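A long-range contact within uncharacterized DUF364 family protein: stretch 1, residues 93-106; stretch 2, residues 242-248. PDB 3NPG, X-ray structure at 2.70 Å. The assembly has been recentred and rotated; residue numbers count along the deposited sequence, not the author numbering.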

# COMPACT_ATOMS: atom_id res chain seq x y z
N SER A 93 29.35 -4.04 15.51
CA SER A 93 29.89 -2.70 15.33
C SER A 93 29.79 -1.87 16.60
O SER A 93 30.75 -1.20 16.97
CB SER A 93 29.18 -1.98 14.19
OG SER A 93 29.31 -2.69 12.97
N GLN A 94 28.63 -1.92 17.29
CA GLN A 94 28.39 -1.16 18.53
C GLN A 94 29.29 -1.62 19.69
O GLN A 94 29.54 -0.85 20.61
CB GLN A 94 26.91 -1.21 18.92
CG GLN A 94 26.00 -0.45 17.97
CD GLN A 94 26.18 1.04 18.08
OE1 GLN A 94 25.71 1.67 19.01
NE2 GLN A 94 26.84 1.64 17.10
N TYR A 95 29.79 -2.86 19.62
CA TYR A 95 30.72 -3.39 20.60
C TYR A 95 32.13 -2.80 20.38
O TYR A 95 32.82 -2.47 21.34
CB TYR A 95 30.77 -4.93 20.52
CG TYR A 95 31.66 -5.58 21.57
CD1 TYR A 95 31.17 -5.92 22.82
CD2 TYR A 95 32.98 -5.92 21.27
CE1 TYR A 95 31.97 -6.54 23.78
CE2 TYR A 95 33.79 -6.54 22.22
CZ TYR A 95 33.29 -6.85 23.47
OH TYR A 95 34.09 -7.46 24.40
N TYR A 96 32.53 -2.63 19.10
CA TYR A 96 33.86 -2.16 18.74
C TYR A 96 33.92 -0.67 18.32
O TYR A 96 35.01 -0.16 18.05
CB TYR A 96 34.46 -3.04 17.63
CG TYR A 96 34.71 -4.47 18.07
CD1 TYR A 96 35.73 -4.78 18.96
CD2 TYR A 96 33.99 -5.52 17.52
CE1 TYR A 96 35.99 -6.09 19.34
CE2 TYR A 96 34.24 -6.84 17.89
CZ TYR A 96 35.24 -7.12 18.81
OH TYR A 96 35.50 -8.41 19.18
N ILE A 97 32.76 0.03 18.29
CA ILE A 97 32.70 1.44 17.86
C ILE A 97 33.54 2.38 18.75
O ILE A 97 33.42 2.35 19.98
CB ILE A 97 31.22 1.93 17.68
CG1 ILE A 97 31.15 3.27 16.90
CG2 ILE A 97 30.48 2.02 19.03
CD1 ILE A 97 31.23 3.13 15.41
N ASP A 98 34.41 3.20 18.12
CA ASP A 98 35.21 4.20 18.82
C ASP A 98 34.67 5.58 18.47
O ASP A 98 34.74 5.99 17.30
CB ASP A 98 36.70 4.08 18.44
CG ASP A 98 37.65 4.96 19.26
OD1 ASP A 98 37.20 5.56 20.26
OD2 ASP A 98 38.84 5.00 18.93
N LEU A 99 34.05 6.25 19.44
CA LEU A 99 33.39 7.54 19.21
C LEU A 99 34.23 8.73 19.72
O LEU A 99 33.66 9.76 20.08
CB LEU A 99 31.99 7.53 19.83
CG LEU A 99 31.03 6.47 19.29
CD1 LEU A 99 29.86 6.25 20.24
CD2 LEU A 99 30.54 6.82 17.91
N ARG A 100 35.56 8.60 19.70
CA ARG A 100 36.46 9.69 20.12
C ARG A 100 36.34 10.91 19.21
O ARG A 100 36.30 12.04 19.71
CB ARG A 100 37.91 9.21 20.16
CG ARG A 100 38.28 8.55 21.47
CD ARG A 100 39.64 7.90 21.43
NE ARG A 100 40.72 8.87 21.31
CZ ARG A 100 41.99 8.60 21.59
NH1 ARG A 100 42.33 7.40 22.05
NH2 ARG A 100 42.92 9.53 21.45
N GLU A 101 36.27 10.70 17.89
CA GLU A 101 36.17 11.80 16.93
C GLU A 101 34.72 11.98 16.43
O GLU A 101 34.48 12.59 15.38
CB GLU A 101 37.14 11.58 15.75
CG GLU A 101 38.61 11.52 16.16
CD GLU A 101 39.21 12.80 16.71
OE1 GLU A 101 38.94 13.88 16.13
OE2 GLU A 101 39.99 12.72 17.68
N ALA A 102 33.75 11.47 17.20
CA ALA A 102 32.35 11.62 16.88
C ALA A 102 31.84 12.99 17.32
O ALA A 102 32.21 13.47 18.40
CB ALA A 102 31.54 10.51 17.54
N LYS A 103 31.04 13.64 16.48
CA LYS A 103 30.45 14.92 16.80
C LYS A 103 29.05 14.71 17.39
O LYS A 103 28.27 13.91 16.85
CB LYS A 103 30.37 15.82 15.54
CG LYS A 103 31.73 16.23 14.99
CD LYS A 103 31.60 17.05 13.71
CE LYS A 103 32.94 17.52 13.20
N TRP A 104 28.76 15.37 18.51
CA TRP A 104 27.46 15.23 19.17
C TRP A 104 26.47 16.28 18.64
O TRP A 104 26.00 17.14 19.39
CB TRP A 104 27.62 15.32 20.70
CG TRP A 104 28.77 14.50 21.22
CD1 TRP A 104 29.97 14.97 21.66
CD2 TRP A 104 28.89 13.07 21.17
NE1 TRP A 104 30.81 13.92 21.96
CE2 TRP A 104 30.17 12.74 21.66
CE3 TRP A 104 28.03 12.03 20.78
CZ2 TRP A 104 30.61 11.42 21.79
CZ3 TRP A 104 28.46 10.72 20.91
CH2 TRP A 104 29.74 10.43 21.41
N ILE A 105 26.19 16.22 17.32
CA ILE A 105 25.34 17.20 16.63
C ILE A 105 24.22 16.50 15.83
O ILE A 105 24.24 15.28 15.65
CB ILE A 105 26.20 18.13 15.70
CG1 ILE A 105 27.00 17.30 14.66
CG2 ILE A 105 27.13 19.03 16.53
CD1 ILE A 105 27.35 18.04 13.42
N ASP A 106 23.27 17.29 15.33
CA ASP A 106 22.19 16.79 14.49
C ASP A 106 22.65 16.80 13.02
O ASP A 106 23.61 17.51 12.68
CB ASP A 106 20.92 17.66 14.67
CG ASP A 106 19.67 17.09 14.02
OD1 ASP A 106 19.36 15.90 14.27
OD2 ASP A 106 18.98 17.85 13.30
N SER A 242 19.55 6.13 24.38
CA SER A 242 20.69 6.13 23.48
C SER A 242 21.27 7.53 23.34
O SER A 242 20.64 8.51 23.74
CB SER A 242 20.28 5.61 22.10
OG SER A 242 19.78 4.29 22.18
N ILE A 243 22.49 7.64 22.77
CA ILE A 243 23.12 8.93 22.48
C ILE A 243 23.38 9.07 20.99
O ILE A 243 24.01 8.20 20.39
CB ILE A 243 24.40 9.18 23.34
CG1 ILE A 243 25.35 7.96 23.32
CG2 ILE A 243 24.03 9.57 24.77
CD1 ILE A 243 26.58 8.16 22.52
N LYS A 244 22.85 10.14 20.38
CA LYS A 244 23.03 10.40 18.96
C LYS A 244 24.46 10.85 18.66
O LYS A 244 25.05 11.58 19.45
CB LYS A 244 22.02 11.45 18.47
CG LYS A 244 20.59 10.93 18.38
CD LYS A 244 19.62 12.02 17.95
CE LYS A 244 18.20 11.52 17.90
NZ LYS A 244 17.24 12.62 17.60
N TYR A 245 25.01 10.43 17.51
CA TYR A 245 26.37 10.82 17.11
C TYR A 245 26.48 10.96 15.60
O TYR A 245 25.75 10.32 14.86
CB TYR A 245 27.42 9.79 17.63
CG TYR A 245 27.29 8.40 17.05
CD1 TYR A 245 27.88 8.07 15.82
CD2 TYR A 245 26.65 7.38 17.75
CE1 TYR A 245 27.76 6.80 15.28
CE2 TYR A 245 26.55 6.09 17.23
CZ TYR A 245 27.09 5.81 15.99
OH TYR A 245 26.99 4.54 15.47
N VAL A 246 27.44 11.78 15.15
CA VAL A 246 27.79 11.92 13.75
C VAL A 246 29.29 11.63 13.62
O VAL A 246 30.10 12.32 14.23
CB VAL A 246 27.44 13.33 13.19
CG1 VAL A 246 27.94 13.49 11.75
CG2 VAL A 246 25.94 13.60 13.27
N ILE A 247 29.64 10.55 12.88
CA ILE A 247 31.04 10.15 12.73
C ILE A 247 31.48 10.14 11.26
O ILE A 247 30.71 9.76 10.39
CB ILE A 247 31.32 8.79 13.47
CG1 ILE A 247 32.83 8.47 13.52
CG2 ILE A 247 30.50 7.62 12.86
CD1 ILE A 247 33.25 7.57 14.67
N GLU A 248 32.70 10.64 10.99
CA GLU A 248 33.24 10.66 9.63
C GLU A 248 33.68 9.27 9.19
O GLU A 248 34.08 8.45 10.03
CB GLU A 248 34.42 11.63 9.54
CG GLU A 248 34.02 13.08 9.33
CD GLU A 248 35.18 14.02 9.11
OE1 GLU A 248 35.39 14.91 9.96
OE2 GLU A 248 35.90 13.86 8.09

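The backbone anchor of this contact is a single antiparallel bridge between Lys103 and Val246, whose CA atoms lie 5.0 Å apart. Lys103 N donates to Val246 O at 2.8 Å (N-H...O angle 165°), and Val246 N donates to Lys103 O at 2.8 Å (154°). Val246 O also receives a CA-H...O contact from Ala102 CA, at 3.5 Å. With the backbones this close, side chains adjoining the bridge meet near their roots: Ala102 CB lies 4.2 Å from Tyr245 CB and 4.4 Å from Ile247 CB.

Leu99, the first residue of a type I turn ending at Ala102, leaves its CA-to-CB bond sideways to the strand. Its m,t rotamer (chi1 -60°, chi2 162°) nevertheless brings the branch tip inward. Leu99 CD2 sits 3.6 Å from the centroid of the Tyr245 ring and only 11° off the ring normal, which identifies a CH-pi contact over the face. The other methyl, Leu99 CD1, reaches Ile243 CD1 at 4.4 Å.

Tyr245 adopts the p rotamer (chi1 65°), with chi2 near 85°, and its ring ends beside Gln94, in the helical part of stretch 1. There Gln94, folded through chi1 -69° and chi2 -70°, places NE2 at the ring edge; Gln94 NE2 donates to Tyr245 OH at 3.3 Å, but the 138° angle marks the bond as weak.

Trp104 starts away from the strand, yet chi1 -45° and chi2 105° bring the CE3-CZ3 side of its six-membered ring back to the strand. Trp104 CZ3 approaches both Ile243 CD1 and Tyr245 CB at 3.6 Å, while Trp104 CE3 lies 3.3 Å from Lys244 O, which meets the indole edge near its plane.

Beyond the bridge, chi1 of 58° (p) places Ile105 CG1 4.1 Å from Val246 CG2. Ile247 (t,t) extends CD1 to 3.4 Å from Asp98 O, a close apolar-to-carbonyl packing contact.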